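PDB 6BWE: putative fimbrial associated sortase-like protein from Corynebacterium diphtheriae, which probably acts as a class C sortase, a membrane-anchored cysteine transpeptidase that joins pilin subunits covalently during pilus assembly. Local coordinates for residues Ala25-Val30 with Thr151-Thr156; Arg35-Ser40 with Leu62-Gln67; Leu105-Leu108 with Ala112-Val115; Leu157-Asp162 with Asn180-Thr185. The protein carries 2 engineered substitutions. One frame throughout, in Å; residues are numbered along the deposited sequence.

Contact 1 (Ala25-Val30 with Thr151-Thr156)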
loop_
_atom_site.group_PDB
_atom_site.type_symbol
_atom_site.label_atom_id
_atom_site.label_comp_id
_atom_site.label_asym_id
_atom_site.label_seq_id
_atom_site.Cartn_x
_atom_site.Cartn_y
_atom_site.Cartn_z
ATOM N N ALA A 25 21.379 -15.948 14.696
ATOM C CA ALA A 25 21.144 -14.620 15.293
ATOM C C ALA A 25 20.807 -13.609 14.213
ATOM O O ALA A 25 19.816 -12.891 14.330
ATOM C CB ALA A 25 22.348 -14.117 16.071
ATOM N N VAL A 26 21.641 -13.562 13.171
ATOM C CA VAL A 26 21.420 -12.614 12.084
ATOM C C VAL A 26 20.145 -12.973 11.309
ATOM O O VAL A 26 19.274 -12.108 11.106
ATOM C CB VAL A 26 22.655 -12.466 11.159
ATOM C CG1 VAL A 26 22.339 -11.578 9.952
ATOM C CG2 VAL A 26 23.819 -11.881 11.946
ATOM N N ARG A 27 20.007 -14.229 10.913
ATOM C CA ARG A 27 18.812 -14.674 10.154
ATOM C C ARG A 27 17.513 -14.353 10.922
ATOM O O ARG A 27 16.601 -13.769 10.344
ATOM C CB ARG A 27 18.857 -16.155 9.818
ATOM C CG ARG A 27 19.816 -16.481 8.685
ATOM C CD ARG A 27 20.148 -17.950 8.627
ATOM N NE ARG A 27 20.722 -18.252 7.325
ATOM C CZ ARG A 27 20.956 -19.488 6.889
ATOM N NH1 ARG A 27 20.709 -20.535 7.669
ATOM N NH2 ARG A 27 21.433 -19.681 5.682
ATOM N N ASP A 28 17.470 -14.696 12.211
ATOM C CA ASP A 28 16.320 -14.354 13.097
ATOM C C ASP A 28 16.013 -12.863 13.124
ATOM O O ASP A 28 14.855 -12.481 12.987
ATOM C CB ASP A 28 16.521 -14.856 14.529
ATOM C CG ASP A 28 16.418 -16.363 14.647
ATOM O OD1 ASP A 28 16.004 -17.021 13.660
ATOM O OD2 ASP A 28 16.753 -16.886 15.745
ATOM N N SER A 29 17.047 -12.031 13.245
ATOM C CA SER A 29 16.858 -10.578 13.289
ATOM C C SER A 29 16.337 -10.022 11.949
ATOM O O SER A 29 15.470 -9.146 11.932
ATOM C CB SER A 29 18.157 -9.872 13.749
ATOM O OG SER A 29 18.148 -8.490 13.437
ATOM N N VAL A 30 16.858 -10.547 10.846
ATOM C CA VAL A 30 16.450 -10.138 9.505
ATOM C C VAL A 30 14.979 -10.531 9.237
ATOM O O VAL A 30 14.185 -9.735 8.705
ATOM C CB VAL A 30 17.404 -10.731 8.463
ATOM C CG1 VAL A 30 16.912 -10.506 7.044
ATOM C CG2 VAL A 30 18.804 -10.153 8.615
ATOM N N THR A 151 12.245 -20.309 0.263
ATOM C CA THR A 151 13.331 -20.332 1.216
ATOM C C THR A 151 13.822 -18.914 1.426
ATOM O O THR A 151 14.146 -18.227 0.474
ATOM C CB THR A 151 14.452 -21.258 0.763
ATOM O OG1 THR A 151 13.909 -22.581 0.548
ATOM C CG2 THR A 151 15.528 -21.362 1.808
ATOM N N VAL A 152 13.877 -18.498 2.688
ATOM C CA VAL A 152 14.243 -17.120 3.019
ATOM C C VAL A 152 14.966 -17.140 4.360
ATOM O O VAL A 152 14.487 -17.751 5.329
ATOM C CB VAL A 152 13.000 -16.178 2.972
ATOM C CG1 VAL A 152 11.861 -16.678 3.861
ATOM C CG2 VAL A 152 13.366 -14.756 3.300
ATOM N N GLN A 153 16.146 -16.534 4.400
ATOM C CA GLN A 153 17.000 -16.527 5.599
ATOM C C GLN A 153 17.100 -17.883 6.287
ATOM O O GLN A 153 16.996 -17.983 7.504
ATOM C CB GLN A 153 16.482 -15.482 6.570
ATOM C CG GLN A 153 16.560 -14.074 5.977
ATOM C CD GLN A 153 17.979 -13.597 5.790
ATOM O OE1 GLN A 153 18.734 -13.537 6.744
ATOM N NE2 GLN A 153 18.337 -13.195 4.558
ATOM N N GLY A 154 17.276 -18.919 5.487
ATOM C CA GLY A 154 17.475 -20.268 6.000
ATOM C C GLY A 154 16.201 -21.058 6.276
ATOM O O GLY A 154 16.264 -22.257 6.525
ATOM N N GLU A 155 15.052 -20.413 6.270
ATOM C CA GLU A 155 13.814 -21.083 6.668
ATOM C C GLU A 155 13.045 -21.420 5.386
ATOM O O GLU A 155 13.168 -20.697 4.403
ATOM C CB GLU A 155 13.065 -20.154 7.624
ATOM C CG GLU A 155 11.643 -19.805 7.299
ATOM C CD GLU A 155 11.118 -18.727 8.220
ATOM O OE1 GLU A 155 10.620 -17.692 7.702
ATOM O OE2 GLU A 155 11.246 -18.897 9.452
ATOM N N THR A 156 12.249 -22.487 5.399
ATOM C CA THR A 156 11.465 -22.831 4.248
ATOM C C THR A 156 9.975 -22.764 4.606
ATOM O O THR A 156 9.544 -23.303 5.624
ATOM C CB THR A 156 11.871 -24.187 3.676
ATOM O OG1 THR A 156 13.225 -24.088 3.240
ATOM C CG2 THR A 156 11.018 -24.544 2.446
#
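The carbonyl oxygen of Gln153 rests against the aliphatic part of Arg27, whose CB, CG and CD pass beside it in turn; the closest approach is 3.3 Å, from Arg27 CD to Gln153 O. No hydrogen bond crosses this interface. Beyond CD the extended arginine chain carries its guanidinium over the next residue, so that Gly154 CA lies 3.6 Å above the plane, over the centre of the group. A long, weak ion pair links Arg27 NH2 to Asp22.

The surface met here is the tip of a beta hairpin with a two-residue loop, joining strands 147-152 and 155-167 of the sortase domain. Its type I' turn is closed by two backbone bonds, from Val152 N to Glu155 O and from Glu155 N to Val152 O, both 2.9 Å. At the adjoining pair, Thr151 OG1 and Thr156 OG1 share a hydrogen bond of 3.2 Å.

The end of the Gln153 side chain comes close to helix 24-39. A bend at chi2 (-68°) folds its amide against Val30, where Val30 CG1 sits 3.5 Å from Gln153 CD and Val30 CB is equally near Gln153 OE1. Val30 and Gln153 cross at about a right angle, and the amide is also nearly perpendicular to the Arg27 guanidinium, the planes 81° apart. Leu31 also touches Gln153 from the helix, and Pro70 packs on Val26 and Val30.

Contact 2 (Arg35-Ser40 with Leu62-Gln67)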
loop_
_atom_site.group_PDB
_atom_site.type_symbol
_atom_site.label_atom_id
_atom_site.label_comp_id
_atom_site.label_asym_id
_atom_site.label_seq_id
_atom_site.Cartn_x
_atom_site.Cartn_y
_atom_site.Cartn_z
ATOM N N ARG A 35 9.217 -8.948 8.970
ATOM C CA ARG A 35 7.849 -8.984 9.520
ATOM C C ARG A 35 7.378 -7.600 9.998
ATOM O O ARG A 35 6.240 -7.219 9.750
ATOM C CB ARG A 35 7.733 -9.958 10.683
ATOM C CG ARG A 35 7.837 -11.399 10.299
ATOM C CD ARG A 35 7.776 -12.295 11.537
ATOM N NE ARG A 35 8.321 -13.588 11.151
ATOM C CZ ARG A 35 9.433 -14.161 11.620
ATOM N NH1 ARG A 35 10.171 -13.603 12.578
ATOM N NH2 ARG A 35 9.785 -15.339 11.120
ATOM N N GLN A 36 8.252 -6.855 10.660
ATOM C CA GLN A 36 7.953 -5.468 11.040
ATOM C C GLN A 36 7.674 -4.576 9.790
ATOM O O GLN A 36 6.682 -3.802 9.753
ATOM C CB GLN A 36 9.101 -4.878 11.858
ATOM C CG GLN A 36 8.885 -3.408 12.211
ATOM C CD GLN A 36 9.927 -2.815 13.121
ATOM O OE1 GLN A 36 9.641 -2.411 14.265
ATOM N NE2 GLN A 36 11.124 -2.708 12.619
ATOM N N TYR A 37 8.532 -4.694 8.777
ATOM C CA TYR A 37 8.332 -3.997 7.507
ATOM C C TYR A 37 6.928 -4.318 6.961
ATOM O O TYR A 37 6.159 -3.407 6.610
ATOM C CB TYR A 37 9.429 -4.328 6.474
ATOM C CG TYR A 37 9.100 -3.798 5.106
ATOM C CD1 TYR A 37 9.448 -2.527 4.729
ATOM C CD2 TYR A 37 8.322 -4.553 4.225
ATOM C CE1 TYR A 37 9.075 -2.010 3.500
ATOM C CE2 TYR A 37 7.941 -4.051 2.994
ATOM C CZ TYR A 37 8.305 -2.794 2.626
ATOM O OH TYR A 37 7.918 -2.321 1.386
ATOM N N ASN A 38 6.592 -5.602 6.947
ATOM C CA ASN A 38 5.286 -6.022 6.446
ATOM C C ASN A 38 4.067 -5.390 7.128
ATOM O O ASN A 38 3.030 -5.199 6.465
ATOM C CB ASN A 38 5.142 -7.525 6.477
ATOM C CG ASN A 38 5.905 -8.192 5.356
ATOM O OD1 ASN A 38 6.417 -7.523 4.430
ATOM N ND2 ASN A 38 6.015 -9.523 5.434
ATOM N N THR A 39 4.187 -5.024 8.399
ATOM C CA THR A 39 3.073 -4.338 9.085
ATOM C C THR A 39 2.748 -3.008 8.447
ATOM O O THR A 39 1.622 -2.508 8.601
ATOM C CB THR A 39 3.320 -4.112 10.579
ATOM O OG1 THR A 39 4.371 -3.156 10.772
ATOM C CG2 THR A 39 3.617 -5.410 11.301
ATOM N N SER A 40 3.728 -2.426 7.764
ATOM C CA SER A 40 3.577 -1.127 7.082
ATOM C C SER A 40 2.928 -1.230 5.694
ATOM O O SER A 40 2.589 -0.209 5.102
ATOM C CB SER A 40 4.962 -0.448 6.945
ATOM O OG SER A 40 5.720 -1.000 5.855
ATOM N N LEU A 62 13.664 2.876 0.136
ATOM C CA LEU A 62 15.006 2.653 0.701
ATOM C C LEU A 62 14.971 1.637 1.833
ATOM O O LEU A 62 15.865 0.783 1.935
ATOM C CB LEU A 62 15.623 3.961 1.219
ATOM C CG LEU A 62 16.030 4.889 0.091
ATOM C CD1 LEU A 62 16.410 6.253 0.670
ATOM C CD2 LEU A 62 17.146 4.258 -0.772
ATOM N N ASP A 63 13.952 1.727 2.686
ATOM C CA ASP A 63 13.795 0.749 3.747
ATOM C C ASP A 63 13.494 -0.653 3.228
ATOM O O ASP A 63 14.086 -1.631 3.698
ATOM C CB ASP A 63 12.717 1.170 4.734
ATOM C CG ASP A 63 12.748 0.345 5.983
ATOM O OD1 ASP A 63 13.653 0.571 6.841
ATOM O OD2 ASP A 63 11.890 -0.552 6.115
ATOM N N TYR A 64 12.611 -0.729 2.240
ATOM C CA TYR A 64 12.354 -1.972 1.506
ATOM C C TYR A 64 13.638 -2.668 1.037
ATOM O O TYR A 64 13.827 -3.855 1.252
ATOM C CB TYR A 64 11.467 -1.661 0.325
ATOM C CG TYR A 64 11.238 -2.731 -0.662
ATOM C CD1 TYR A 64 10.482 -3.872 -0.339
ATOM C CD2 TYR A 64 11.644 -2.561 -1.983
ATOM C CE1 TYR A 64 10.204 -4.819 -1.321
ATOM C CE2 TYR A 64 11.379 -3.474 -2.954
ATOM C CZ TYR A 64 10.701 -4.626 -2.628
ATOM O OH TYR A 64 10.421 -5.523 -3.643
ATOM N N LEU A 65 14.515 -1.888 0.421
ATOM C CA LEU A 65 15.747 -2.420 -0.128
ATOM C C LEU A 65 16.721 -2.909 0.930
ATOM O O LEU A 65 17.498 -3.815 0.644
ATOM C CB LEU A 65 16.409 -1.366 -1.011
ATOM C CG LEU A 65 15.677 -1.039 -2.308
ATOM C CD1 LEU A 65 16.459 0.034 -3.045
ATOM C CD2 LEU A 65 15.417 -2.240 -3.202
ATOM N N GLN A 66 16.670 -2.344 2.133
ATOM C CA GLN A 66 17.453 -2.856 3.258
ATOM C C GLN A 66 16.926 -4.192 3.808
ATOM O O GLN A 66 17.649 -4.902 4.517
ATOM C CB GLN A 66 17.477 -1.815 4.381
ATOM C CG GLN A 66 18.112 -0.513 3.981
ATOM C CD GLN A 66 18.075 0.463 5.144
ATOM O OE1 GLN A 66 18.617 0.168 6.211
ATOM N NE2 GLN A 66 17.409 1.589 4.968
ATOM N N GLN A 67 15.669 -4.550 3.504
ATOM C CA GLN A 67 15.098 -5.764 4.102
ATOM C C GLN A 67 15.632 -6.980 3.351
ATOM O O GLN A 67 15.884 -6.915 2.144
ATOM C CB GLN A 67 13.594 -5.766 4.082
ATOM C CG GLN A 67 12.957 -4.557 4.786
ATOM C CD GLN A 67 13.331 -4.442 6.256
ATOM O OE1 GLN A 67 13.547 -5.459 6.942
ATOM N NE2 GLN A 67 13.344 -3.198 6.778
#
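Tyr37 reaches from helix 24-39 to helix 59-66, and its CB already meets Gln67, 3.9 Å from Gln67 CD. CG of the ring touches Gln67 CG. Farther out, Tyr37 CD1 brings its edge to the Asp63 carboxylate, with Asp63 OD2 3.4 Å away and near the ring plane. Tyr37 CE1 then passes the backbone of the second helix, 3.8 Å from Tyr64 CA. At the tip, Tyr37 OH lies 3.5 Å from Tyr64 CD1, and the two rings meet obliquely, their planes 38° apart.

These are the two N-terminal helices that pack beside the sortase barrel. The chain connecting them includes the unmodelled residues 47-53, probably part of the lid altered in this construct.

Some polar groups are satisfied within each segment. Gln67, bent at chi2 (-60°), returns its amide to the helix, where Gln67 NE2 donates to Asp63 OD2 at 3.1 Å from above the carboxylate plane. Ser40 comes back over one face of the Tyr37 ring while Ser40 OG donates to Tyr37 O at 2.6 Å; the same carbonyl also accepts from Ser40 N, two donors gripping one oxygen. The Tyr64 hydroxyl has its partners on the barrel side, His107 and Gly95 N. Pro60 of the second subunit packs on Tyr37, Ser40 and Asp63.

Contact 3 (Leu105-Leu108 with Ala112-Val115)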
loop_
_atom_site.group_PDB
_atom_site.type_symbol
_atom_site.label_atom_id
_atom_site.label_comp_id
_atom_site.label_asym_id
_atom_site.label_seq_id
_atom_site.Cartn_x
_atom_site.Cartn_y
_atom_site.Cartn_z
ATOM N N LEU A 105 13.161 -13.722 -10.666
ATOM C CA LEU A 105 11.843 -13.240 -10.303
ATOM C C LEU A 105 11.956 -11.935 -9.560
ATOM O O LEU A 105 12.939 -11.673 -8.878
ATOM C CB LEU A 105 11.115 -14.277 -9.463
ATOM C CG LEU A 105 10.954 -15.642 -10.169
ATOM C CD1 LEU A 105 10.381 -16.654 -9.209
ATOM C CD2 LEU A 105 10.114 -15.558 -11.445
ATOM N N GLY A 106 10.935 -11.107 -9.729
ATOM C CA GLY A 106 10.837 -9.850 -9.046
ATOM C C GLY A 106 9.747 -9.835 -7.987
ATOM O O GLY A 106 8.617 -10.305 -8.213
ATOM N N HIS A 107 10.048 -9.259 -6.836
ATOM C CA HIS A 107 9.036 -9.055 -5.812
ATOM C C HIS A 107 8.344 -7.721 -6.092
ATOM O O HIS A 107 9.023 -6.717 -6.311
ATOM C CB HIS A 107 9.640 -9.086 -4.410
ATOM C CG HIS A 107 8.684 -8.642 -3.360
ATOM N ND1 HIS A 107 8.648 -7.347 -2.888
ATOM C CD2 HIS A 107 7.670 -9.304 -2.749
ATOM C CE1 HIS A 107 7.659 -7.238 -2.008
ATOM N NE2 HIS A 107 7.035 -8.406 -1.933
ATOM N N LEU A 108 7.005 -7.719 -6.101
ATOM C CA LEU A 108 6.256 -6.508 -6.380
ATOM C C LEU A 108 6.175 -5.602 -5.152
ATOM O O LEU A 108 5.478 -5.905 -4.180
ATOM C CB LEU A 108 4.870 -6.863 -6.914
ATOM C CG LEU A 108 4.028 -5.811 -7.610
ATOM C CD1 LEU A 108 4.787 -4.997 -8.653
ATOM C CD2 LEU A 108 2.835 -6.497 -8.247
ATOM N N ALA A 112 3.596 -7.550 0.669
ATOM C CA ALA A 112 4.440 -8.004 1.775
ATOM C C ALA A 112 5.635 -8.800 1.236
ATOM O O ALA A 112 5.558 -9.472 0.201
ATOM C CB ALA A 112 3.654 -8.881 2.736
ATOM N N LEU A 113 6.742 -8.677 1.935
ATOM C CA LEU A 113 7.897 -9.524 1.691
ATOM C C LEU A 113 7.577 -10.978 2.051
ATOM O O LEU A 113 6.765 -11.217 2.957
ATOM C CB LEU A 113 9.049 -9.039 2.568
ATOM C CG LEU A 113 9.646 -7.676 2.256
ATOM C CD1 LEU A 113 10.544 -7.284 3.407
ATOM C CD2 LEU A 113 10.405 -7.698 0.939
ATOM N N PRO A 114 8.196 -11.961 1.349
ATOM C CA PRO A 114 7.698 -13.337 1.482
ATOM C C PRO A 114 8.333 -14.057 2.669
ATOM O O PRO A 114 9.155 -14.946 2.490
ATOM C CB PRO A 114 8.059 -13.956 0.140
ATOM C CG PRO A 114 9.332 -13.282 -0.238
ATOM C CD PRO A 114 9.043 -11.831 0.149
ATOM N N VAL A 115 7.938 -13.625 3.868
ATOM C CA VAL A 115 8.366 -14.203 5.146
ATOM C C VAL A 115 7.186 -14.812 5.920
ATOM O O VAL A 115 7.361 -15.189 7.059
ATOM C CB VAL A 115 9.134 -13.196 6.004
ATOM C CG1 VAL A 115 10.445 -12.848 5.332
ATOM C CG2 VAL A 115 8.319 -11.917 6.273
#
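The strand residue His107 faces Leu113 at a CA-CA separation of 7.6 Å, and the chain facing it bends at Pro114, the centre of an inverse gamma turn in which Val115 N donates to Leu113 O at 2.8 Å. Across this gap the imidazole does the reaching. With CG anti to the backbone N (chi1 170°), its far nitrogen is directed at the loop, and His107 NE2 donates to Ala112 O at 2.8 Å. The bond is bent, 146° at the hydrogen, and the donor stands well above the carbonyl plane, 59° out of it.

Apolar groups border the same ring. Leu113 CD2 lies over one face, toward the rim and 4.1 Å from His107 CE1, while Pro114 CD approaches His107 CD2 at the same distance. With ND1 bonded to Tyr64 OH, both ring nitrogens of this buried side chain are hydrogen-bonded, which should limit rotation of the ring.

The imidazole thus bridges a strand and a loop of the sortase barrel. Ile92 of strand 88-94 and Ile124 of strand 123-125 pack on His107, whereas Tyr37 and Asn38 of helix 24-39 touch Leu113 and Ala112, placing the loop between helix and sheet.

Contact 4 (Leu157-Asp162 with Asn180-Thr185)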
loop_
_atom_site.group_PDB
_atom_site.type_symbol
_atom_site.label_atom_id
_atom_site.label_comp_id
_atom_site.label_asym_id
_atom_site.label_seq_id
_atom_site.Cartn_x
_atom_site.Cartn_y
_atom_site.Cartn_z
ATOM N N LEU A 157 9.213 -22.075 3.758
ATOM C CA LEU A 157 7.770 -21.917 3.907
ATOM C C LEU A 157 7.099 -22.683 2.771
ATOM O O LEU A 157 7.535 -22.575 1.626
ATOM C CB LEU A 157 7.375 -20.439 3.818
ATOM C CG LEU A 157 8.228 -19.386 4.522
ATOM C CD1 LEU A 157 7.636 -17.987 4.338
ATOM C CD2 LEU A 157 8.317 -19.720 5.976
ATOM N N LYS A 158 6.020 -23.404 3.078
ATOM C CA LYS A 158 5.321 -24.192 2.100
ATOM C C LYS A 158 3.954 -23.567 1.859
ATOM O O LYS A 158 3.260 -23.179 2.788
ATOM C CB LYS A 158 5.197 -25.653 2.539
ATOM C CG LYS A 158 4.580 -26.565 1.490
ATOM C CD LYS A 158 4.490 -28.021 1.999
ATOM C CE LYS A 158 3.845 -28.896 0.937
ATOM N NZ LYS A 158 3.684 -30.322 1.369
ATOM N N TYR A 159 3.616 -23.447 0.590
ATOM C CA TYR A 159 2.314 -22.961 0.165
ATOM C C TYR A 159 1.698 -24.001 -0.743
ATOM O O TYR A 159 2.423 -24.793 -1.361
ATOM C CB TYR A 159 2.474 -21.628 -0.574
ATOM C CG TYR A 159 2.853 -20.522 0.376
ATOM C CD1 TYR A 159 1.877 -19.676 0.896
ATOM C CD2 TYR A 159 4.182 -20.347 0.793
ATOM C CE1 TYR A 159 2.199 -18.689 1.822
ATOM C CE2 TYR A 159 4.518 -19.361 1.730
ATOM C CZ TYR A 159 3.522 -18.537 2.229
ATOM O OH TYR A 159 3.787 -17.569 3.158
ATOM N N GLU A 160 0.371 -23.982 -0.845
ATOM C CA GLU A 160 -0.344 -24.891 -1.722
ATOM C C GLU A 160 -1.306 -24.110 -2.624
ATOM O O GLU A 160 -2.077 -23.299 -2.136
ATOM C CB GLU A 160 -1.071 -25.923 -0.840
ATOM C CG GLU A 160 -2.195 -26.659 -1.503
ATOM C CD GLU A 160 -2.844 -27.695 -0.588
ATOM O OE1 GLU A 160 -2.148 -28.280 0.288
ATOM O OE2 GLU A 160 -4.053 -27.917 -0.764
ATOM N N VAL A 161 -1.289 -24.397 -3.925
ATOM C CA VAL A 161 -2.056 -23.632 -4.904
ATOM C C VAL A 161 -3.545 -23.839 -4.710
ATOM O O VAL A 161 -3.986 -24.978 -4.565
ATOM C CB VAL A 161 -1.690 -24.003 -6.365
ATOM C CG1 VAL A 161 -2.566 -23.251 -7.369
ATOM C CG2 VAL A 161 -0.215 -23.697 -6.629
ATOM N N ASP A 162 -4.293 -22.738 -4.689
ATOM C CA ASP A 162 -5.755 -22.793 -4.496
ATOM C C ASP A 162 -6.567 -21.998 -5.524
ATOM O O ASP A 162 -7.789 -22.068 -5.505
ATOM C CB ASP A 162 -6.154 -22.370 -3.068
ATOM C CG ASP A 162 -5.713 -20.949 -2.724
ATOM O OD1 ASP A 162 -6.038 -20.014 -3.456
ATOM O OD2 ASP A 162 -5.035 -20.772 -1.703
ATOM N N ASN A 180 -7.136 -12.676 7.602
ATOM C CA ASN A 180 -7.120 -14.044 8.154
ATOM C C ASN A 180 -6.423 -15.135 7.311
ATOM O O ASN A 180 -6.584 -16.319 7.602
ATOM C CB ASN A 180 -8.566 -14.500 8.381
ATOM C CG ASN A 180 -9.342 -13.543 9.269
ATOM O OD1 ASN A 180 -10.373 -13.030 8.864
ATOM N ND2 ASN A 180 -8.816 -13.255 10.451
ATOM N N LYS A 181 -5.676 -14.773 6.262
ATOM C CA LYS A 181 -4.951 -15.786 5.465
ATOM C C LYS A 181 -3.508 -15.365 5.224
ATOM O O LYS A 181 -3.180 -14.180 5.150
ATOM C CB LYS A 181 -5.604 -16.025 4.097
ATOM C CG LYS A 181 -7.055 -16.502 4.066
ATOM C CD LYS A 181 -7.638 -16.267 2.667
ATOM C CE LYS A 181 -9.139 -16.507 2.597
ATOM N NZ LYS A 181 -9.476 -17.933 2.860
ATOM N N ASP A 182 -2.672 -16.378 5.070
ATOM C CA ASP A 182 -1.272 -16.240 4.721
ATOM C C ASP A 182 -1.200 -16.796 3.278
ATOM O O ASP A 182 -1.358 -18.001 3.049
ATOM C CB ASP A 182 -0.461 -17.027 5.756
ATOM C CG ASP A 182 1.010 -17.071 5.458
ATOM O OD1 ASP A 182 1.444 -16.704 4.353
ATOM O OD2 ASP A 182 1.744 -17.490 6.363
ATOM N N GLN A 183 -1.065 -15.882 2.309
ATOM C CA GLN A 183 -1.163 -16.223 0.888
ATOM C C GLN A 183 0.012 -15.666 0.121
ATOM O O GLN A 183 0.673 -14.719 0.593
ATOM C CB GLN A 183 -2.396 -15.576 0.265
ATOM C CG GLN A 183 -3.702 -15.865 0.943
ATOM C CD GLN A 183 -4.843 -15.188 0.231
ATOM O OE1 GLN A 183 -5.541 -15.832 -0.551
ATOM N NE2 GLN A 183 -5.033 -13.884 0.477
ATOM N N ILE A 184 0.237 -16.242 -1.060
ATOM C CA ILE A 184 1.138 -15.678 -2.086
ATOM C C ILE A 184 0.480 -15.819 -3.458
ATOM O O ILE A 184 -0.326 -16.730 -3.664
ATOM C CB ILE A 184 2.502 -16.395 -2.161
ATOM C CG1 ILE A 184 2.356 -17.897 -2.448
ATOM C CG2 ILE A 184 3.276 -16.160 -0.884
ATOM C CD1 ILE A 184 3.673 -18.539 -2.845
ATOM N N THR A 185 0.845 -14.938 -4.379
ATOM C CA THR A 185 0.443 -15.018 -5.771
ATOM C C THR A 185 1.683 -14.882 -6.633
ATOM O O THR A 185 2.518 -13.998 -6.417
ATOM C CB THR A 185 -0.658 -13.994 -6.152
ATOM O OG1 THR A 185 -1.904 -14.364 -5.531
ATOM C CG2 THR A 185 -0.882 -13.925 -7.672
HETATM O O HOH W 1 -5.696 -18.546 -0.296
#
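One face of the Tyr159 ring is covered by Ile184, and at the ring edge, near its plane, lies Asp182 OD1. The facial contact is a CH-pi interaction in which Ile184 CG2 sits 4.0 Å from the ring centroid, 18° off the normal. Ile184 CG1 adds a contact of 3.8 Å with Tyr159 CD1, and Ile184 CD1 extends back over Tyr159 CG and CB, so CG2, CG1 and CD1 are spread over the ring from its CE1/CZ side back to CB.

At the tip, Tyr159 OH donates to Asp182 OD1 over 2.8 Å, meeting the oxygen on its syn side; ring and carboxylate planes are 69° apart. Asp182 reaches the hydroxyl because its CG stands anti to the backbone N (chi1 175°). Its other oxygen, OD2, is held by a salt bridge to Arg205 and by Gly117 N, which fixes the carboxylate and probably favours its charged form.

A second polar link runs through a water that donates to Asp162 OD2 and to Gln183 OE1, each at 2.7 Å. Asp162 is also paired with Arg202 and His204.

Strands 155-167 and 183-187 are not neighbours in the sheet, since strand 198-206 runs between them. Tyr159 and Ile184 therefore meet past the intervening strand, a buried contact of the sortase beta-barrel; Ile184 is on strand 183-187, which leads to the predicted catalytic Cys189.

In the fold
Contacts 1 and 2 share helix 24-39 and lie about 15 Å apart between centres, so the helix packs on the hairpin tip at one part and on helix 59-66 at another. Contact 3 joins this helical layer to the barrel: Tyr64 OH is 2.7 Å from His107 ND1, and Asn38 OD1 is 2.8 Å from Leu113 N, both probable hydrogen bonds. Its loop also packs against contact 1 through Val152 and against contact 4 through Leu157. Contacts 1 and 4 adjoin along strand 155-167. None of the four includes the predicted active-site residues His127 and Cys189, although contact 4 uses the strand that precedes the cysteine.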